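PDB 6WTE: B12-binding domain-containing protein, which is TsrM, a cobalamin- and [4Fe-4S] cluster-binding methyltransferase of the radical SAM family that probably works without radical chemistry. Local coordinates for residues Glu211-Gly216 with Gln262-Gln267. Residues are numbered along the deposited sequence; the frame is centred on the assembly and turned at random. Where two conformers were deposited one is given.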
# COMPACT_ATOMS: atom_id res chain seq x y z
N GLU A 211 -13.94 14.41 -5.91
CA GLU A 211 -13.90 13.76 -7.22
C GLU A 211 -13.57 12.28 -7.08
O GLU A 211 -14.23 11.43 -7.69
CB GLU A 211 -12.88 14.46 -8.12
CG GLU A 211 -12.83 13.91 -9.54
CD GLU A 211 -14.13 14.13 -10.31
OE1 GLU A 211 -14.89 15.06 -9.96
OE2 GLU A 211 -14.38 13.38 -11.27
N TYR A 212 -12.56 11.95 -6.27
CA TYR A 212 -12.24 10.55 -6.04
C TYR A 212 -13.39 9.83 -5.35
O TYR A 212 -13.71 8.68 -5.69
CB TYR A 212 -10.97 10.42 -5.21
CG TYR A 212 -9.71 10.59 -6.02
CD1 TYR A 212 -9.18 9.52 -6.72
CD2 TYR A 212 -9.06 11.81 -6.07
CE1 TYR A 212 -8.02 9.66 -7.46
CE2 TYR A 212 -7.90 11.96 -6.82
CZ TYR A 212 -7.39 10.88 -7.51
OH TYR A 212 -6.23 11.00 -8.24
N TYR A 213 -14.03 10.49 -4.39
CA TYR A 213 -15.11 9.85 -3.65
C TYR A 213 -16.28 9.52 -4.57
O TYR A 213 -16.87 8.44 -4.48
CB TYR A 213 -15.56 10.76 -2.51
CG TYR A 213 -16.58 10.14 -1.58
CD1 TYR A 213 -16.21 9.17 -0.67
CD2 TYR A 213 -17.91 10.55 -1.61
CE1 TYR A 213 -17.13 8.61 0.19
CE2 TYR A 213 -18.85 9.99 -0.75
CZ TYR A 213 -18.45 9.02 0.15
OH TYR A 213 -19.36 8.46 1.00
N ARG A 214 -16.62 10.43 -5.48
CA ARG A 214 -17.72 10.18 -6.41
C ARG A 214 -17.39 9.09 -7.42
O ARG A 214 -18.30 8.50 -8.00
CB ARG A 214 -18.09 11.47 -7.14
CG ARG A 214 -18.72 12.52 -6.23
CD ARG A 214 -19.07 13.80 -6.99
NE ARG A 214 -19.96 13.55 -8.12
CZ ARG A 214 -19.62 13.72 -9.39
NH1 ARG A 214 -20.50 13.47 -10.36
NH2 ARG A 214 -18.41 14.15 -9.70
N ARG A 215 -16.10 8.82 -7.64
CA ARG A 215 -15.68 7.76 -8.55
C ARG A 215 -15.34 6.47 -7.81
O ARG A 215 -14.76 5.56 -8.41
CB ARG A 215 -14.50 8.24 -9.40
CG ARG A 215 -14.83 9.55 -10.13
CD ARG A 215 -13.70 10.06 -11.02
NE ARG A 215 -13.85 9.60 -12.40
CZ ARG A 215 -13.42 10.29 -13.45
NH1 ARG A 215 -12.84 11.46 -13.30
NH2 ARG A 215 -13.60 9.79 -14.67
N GLY A 216 -15.71 6.37 -6.53
CA GLY A 216 -15.58 5.15 -5.77
C GLY A 216 -14.43 5.13 -4.79
O GLY A 216 -14.31 4.16 -4.02
N GLN A 262 -17.82 17.47 3.98
CA GLN A 262 -17.92 17.56 2.53
C GLN A 262 -18.75 16.45 1.91
O GLN A 262 -18.87 16.40 0.68
CB GLN A 262 -16.53 17.54 1.89
CG GLN A 262 -15.53 18.51 2.49
CD GLN A 262 -14.13 18.27 1.96
OE1 GLN A 262 -13.92 18.16 0.75
NE2 GLN A 262 -13.17 18.15 2.87
N GLY A 263 -19.32 15.55 2.72
CA GLY A 263 -20.06 14.42 2.19
C GLY A 263 -19.23 13.17 2.00
O GLY A 263 -19.75 12.17 1.49
N ILE A 264 -17.96 13.21 2.38
CA ILE A 264 -17.08 12.03 2.25
C ILE A 264 -17.29 11.23 3.53
O ILE A 264 -16.55 11.33 4.51
CB ILE A 264 -15.62 12.44 2.02
CG1 ILE A 264 -15.50 13.30 0.75
CG2 ILE A 264 -14.71 11.21 1.95
CD1 ILE A 264 -14.10 13.88 0.52
N LEU A 265 -18.34 10.41 3.51
CA LEU A 265 -18.82 9.72 4.71
C LEU A 265 -18.15 8.36 4.91
O LEU A 265 -17.88 7.98 6.05
CB LEU A 265 -20.33 9.55 4.65
CG LEU A 265 -21.14 10.85 4.58
CD1 LEU A 265 -22.62 10.52 4.48
CD2 LEU A 265 -20.86 11.72 5.79
N ASP A 266 -17.89 7.64 3.83
CA ASP A 266 -17.13 6.39 3.91
C ASP A 266 -15.64 6.69 3.99
O ASP A 266 -15.07 7.26 3.05
CB ASP A 266 -17.43 5.50 2.71
CG ASP A 266 -18.86 5.00 2.69
OD1 ASP A 266 -19.16 4.03 3.42
OD2 ASP A 266 -19.69 5.60 1.97
N GLN A 267 -15.01 6.32 5.09
CA GLN A 267 -13.60 6.59 5.30
C GLN A 267 -12.88 5.30 5.65
O GLN A 267 -13.37 4.50 6.44
CB GLN A 267 -13.39 7.65 6.39
CG GLN A 267 -14.13 8.95 6.09
CD GLN A 267 -14.01 9.99 7.18
OE1 GLN A 267 -13.21 9.85 8.09
NE2 GLN A 267 -14.82 11.05 7.09
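Tyr-213 lays one face of its ring over Ile-264, and this single side chain carries the contact from the helix side. The ring is the tightly packed part. A CH-pi contact covers one face: Ile-264 CA stands 3.9 Å from the centroid of the Tyr-213 ring, 8° off the ring normal. Ile-264 CG2 touches the ring at Tyr-213 CD1, 3.6 Å away. Tyr-213 CE2 comes within 3.3 Å of the carbonyl O of Gly-263. Tyr-213 has CG anti to its own N (chi1 -174°), which carries the ring off helix 209-214 to the loop before strand 266-269.

The hydroxyl reaches the start of that strand. Leu-265 N gives Tyr-213 OH a weak hydrogen bond of 3.3 Å, bent to 141° at the hydrogen. Tyr-213 OH also lies 3.0 Å from Asp-266 OD2, with the ring and carboxylate planes nearly coplanar. Asp-266 is held in turn by a salt bridge from OD2 to Arg-304 and a hydrogen bond from OD1 to Trp-306. An alanine in place of Tyr-213 would probably uncover Ile-264 and leave Leu-265 N and Asp-266 OD2 without their hydroxyl partner.

The loose, solvent side is the charged one, with Arg-214 and Arg-215 exposed. There Glu-211 OE2 forms a salt bridge with Arg-215 NH1 at 3.2 Å. These charged groups do not touch 262-267.

Helix 209-214 ends within 211-216, and 262-267 follows helix 249-261. Gly-216 and Gly-263, each with positive phi, close Schellman motifs. The helix before strand 219-221 thus packs its tyrosine on the loop leading from helix 249-261 into the neighbouring parallel strand 266-269, part of the beta/alpha barrel-like core of radical SAM enzymes.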